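Local coordinates for L544 (Acanthamoeba polyphaga mimivirus, PDB 4AMQ), which is thought to act as a nucleotidyl transferase, carrying paired manganese ions in its nucleotidyltransferase domain, at residues A[42-47]-A[197-202]. Numbering follows the deposited sequence.
Sequences ILVVPD and LLLQYF
Tyr201 sets its ring against Ile42 through a first torsion that leaves CG anti to its own carbonyl carbon (chi1 -71°) and a second that turns the ring plane nearly perpendicular to the plane of CA, CB and CG (chi2 -85°). Ile42 tucks CG1 between its own amide nitrogen and carbonyl carbon (chi1 70°). The isoleucine and the tyrosine run antiparallel alongside one another, and CB of Ile42 comes over one face of the ring in a CH-pi contact, 3.8 Å from the centroid of the Tyr201 ring. It is displaced toward the rim, on the hydroxyl side, where it approaches CZ of Tyr201 to 3.6 Å. The phenol also gives a weak hydrogen bond from Tyr201 OH to Ile42 O, 2.9 Å long; the carbonyl oxygen sits well off the ring plane, on the face that CB covers, consistent with that weakness. Beside it, CD1 of Leu199 meets CG2 of Val44 at 4.0 Å, the two side chains crossing at about a right angle. Within the nucleotidyltransferase domain, the contact thus joins the C-terminal end of helix 28-42, and the loop leaving it, to one side of strand 196-204, an inner strand of the mixed sheet. Leu89 of helix 82-93 touches both Val44 and Tyr201, and Phe93, a ligand of the magnesium ion, packs on Ile42. One tyrosine therefore serves a buried interface twice: its face shields an aliphatic side chain, while its hydroxyl offers a proton, though only weakly, to a carbonyl oxygen where the helix ends.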
loop_
_atom_site.group_PDB
_atom_site.type_symbol
_atom_site.label_atom_id
_atom_site.label_comp_id
_atom_site.label_asym_id
_atom_site.label_seq_id
_atom_site.Cartn_x
_atom_site.Cartn_y
_atom_site.Cartn_z
ATOM N N ILE A 42 17.091 -2.750 7.525
ATOM C CA ILE A 42 15.886 -1.955 7.748
ATOM C C ILE A 42 15.097 -2.347 8.994
ATOM O O ILE A 42 14.245 -1.583 9.455
ATOM C CB ILE A 42 14.941 -1.991 6.522
ATOM C CG1 ILE A 42 14.317 -3.380 6.363
ATOM C CG2 ILE A 42 15.684 -1.577 5.265
ATOM C CD1 ILE A 42 13.313 -3.477 5.224
ATOM N N LEU A 43 15.365 -3.532 9.532
ATOM C CA LEU A 43 14.667 -3.986 10.734
ATOM C C LEU A 43 15.192 -3.292 11.990
ATOM O O LEU A 43 16.374 -2.964 12.081
ATOM C CB LEU A 43 14.775 -5.505 10.889
ATOM C CG LEU A 43 13.999 -6.376 9.900
ATOM C CD1 LEU A 43 14.364 -7.840 10.074
ATOM C CD2 LEU A 43 12.500 -6.173 10.054
ATOM N N VAL A 44 14.305 -3.061 12.953
ATOM C CA VAL A 44 14.708 -2.503 14.239
ATOM C C VAL A 44 15.531 -3.524 15.025
ATOM O O VAL A 44 16.558 -3.189 15.614
ATOM C CB VAL A 44 13.490 -2.065 15.071
ATOM C CG1 VAL A 44 13.918 -1.670 16.475
ATOM C CG2 VAL A 44 12.767 -0.916 14.383
ATOM N N VAL A 45 15.063 -4.770 15.032
ATOM C CA VAL A 45 15.833 -5.892 15.557
ATOM C C VAL A 45 15.949 -6.953 14.464
ATOM O O VAL A 45 14.952 -7.555 14.070
ATOM C CB VAL A 45 15.183 -6.496 16.821
ATOM C CG1 VAL A 45 15.976 -7.696 17.311
ATOM C CG2 VAL A 45 15.086 -5.450 17.913
ATOM N N PRO A 46 17.170 -7.167 13.952
ATOM C CA PRO A 46 17.435 -8.034 12.798
ATOM C C PRO A 46 17.304 -9.530 13.082
ATOM O O PRO A 46 17.093 -10.305 12.147
ATOM C CB PRO A 46 18.892 -7.707 12.442
ATOM C CG PRO A 46 19.191 -6.415 13.140
ATOM C CD PRO A 46 18.380 -6.453 14.387
ATOM N N ASP A 47 17.435 -9.927 14.345
ATOM C CA ASP A 47 17.399 -11.342 14.711
ATOM C C ASP A 47 16.197 -12.057 14.097
ATOM O O ASP A 47 15.056 -11.627 14.265
ATOM C CB ASP A 47 17.395 -11.506 16.233
ATOM C CG ASP A 47 18.566 -10.803 16.900
ATOM O OD1 ASP A 47 19.558 -10.500 16.201
ATOM O OD2 ASP A 47 18.497 -10.556 18.125
ATOM N N LEU A 197 4.605 1.034 16.101
ATOM C CA LEU A 197 4.805 2.007 15.034
ATOM C C LEU A 197 5.079 1.282 13.722
ATOM O O LEU A 197 5.557 0.145 13.718
ATOM C CB LEU A 197 5.934 2.985 15.376
ATOM C CG LEU A 197 7.345 2.439 15.606
ATOM C CD1 LEU A 197 8.069 2.241 14.281
ATOM C CD2 LEU A 197 8.134 3.383 16.503
ATOM N N LEU A 198 4.757 1.932 12.608
ATOM C CA LEU A 198 4.936 1.317 11.296
ATOM C C LEU A 198 6.005 2.049 10.503
ATOM O O LEU A 198 5.931 3.270 10.336
ATOM C CB LEU A 198 3.618 1.323 10.513
ATOM C CG LEU A 198 3.618 0.672 9.126
ATOM C CD1 LEU A 198 3.708 -0.837 9.253
ATOM C CD2 LEU A 198 2.373 1.059 8.339
ATOM N N LEU A 199 7.002 1.304 10.031
ATOM C CA LEU A 199 8.026 1.854 9.151
ATOM C C LEU A 199 7.651 1.573 7.698
ATOM O O LEU A 199 7.558 0.414 7.288
ATOM C CB LEU A 199 9.392 1.238 9.464
ATOM C CG LEU A 199 9.924 1.372 10.894
ATOM C CD1 LEU A 199 11.226 0.595 11.068
ATOM C CD2 LEU A 199 10.115 2.833 11.267
ATOM N N GLN A 200 7.424 2.625 6.921
ATOM C CA GLN A 200 7.078 2.448 5.513
ATOM C C GLN A 200 8.259 2.748 4.600
ATOM O O GLN A 200 8.584 3.906 4.338
ATOM C CB GLN A 200 5.867 3.295 5.125
ATOM C CG GLN A 200 4.551 2.732 5.640
ATOM C CD GLN A 200 3.348 3.462 5.086
ATOM O OE1 GLN A 200 3.427 4.640 4.742
ATOM N NE2 GLN A 200 2.224 2.761 4.988
ATOM N N TYR A 201 8.896 1.688 4.120
ATOM C CA TYR A 201 10.071 1.819 3.276
ATOM C C TYR A 201 9.707 1.653 1.809
ATOM O O TYR A 201 8.703 1.023 1.468
ATOM C CB TYR A 201 11.103 0.737 3.620
ATOM C CG TYR A 201 11.821 0.867 4.952
ATOM C CD1 TYR A 201 12.949 1.667 5.079
ATOM C CD2 TYR A 201 11.403 0.144 6.064
ATOM C CE1 TYR A 201 13.624 1.769 6.281
ATOM C CE2 TYR A 201 12.074 0.238 7.275
ATOM C CZ TYR A 201 13.185 1.052 7.377
ATOM O OH TYR A 201 13.860 1.153 8.576
ATOM N N PHE A 202 10.535 2.223 0.944
ATOM C CA PHE A 202 10.603 1.783 -0.439
ATOM C C PHE A 202 12.049 1.412 -0.748
ATOM O O PHE A 202 12.976 2.147 -0.422
ATOM C CB PHE A 202 10.026 2.825 -1.403
ATOM C CG PHE A 202 8.532 2.765 -1.505
ATOM C CD1 PHE A 202 7.924 1.909 -2.411
ATOM C CD2 PHE A 202 7.732 3.526 -0.664
ATOM C CE1 PHE A 202 6.545 1.829 -2.498
ATOM C CE2 PHE A 202 6.355 3.453 -0.746
ATOM C CZ PHE A 202 5.759 2.601 -1.666
#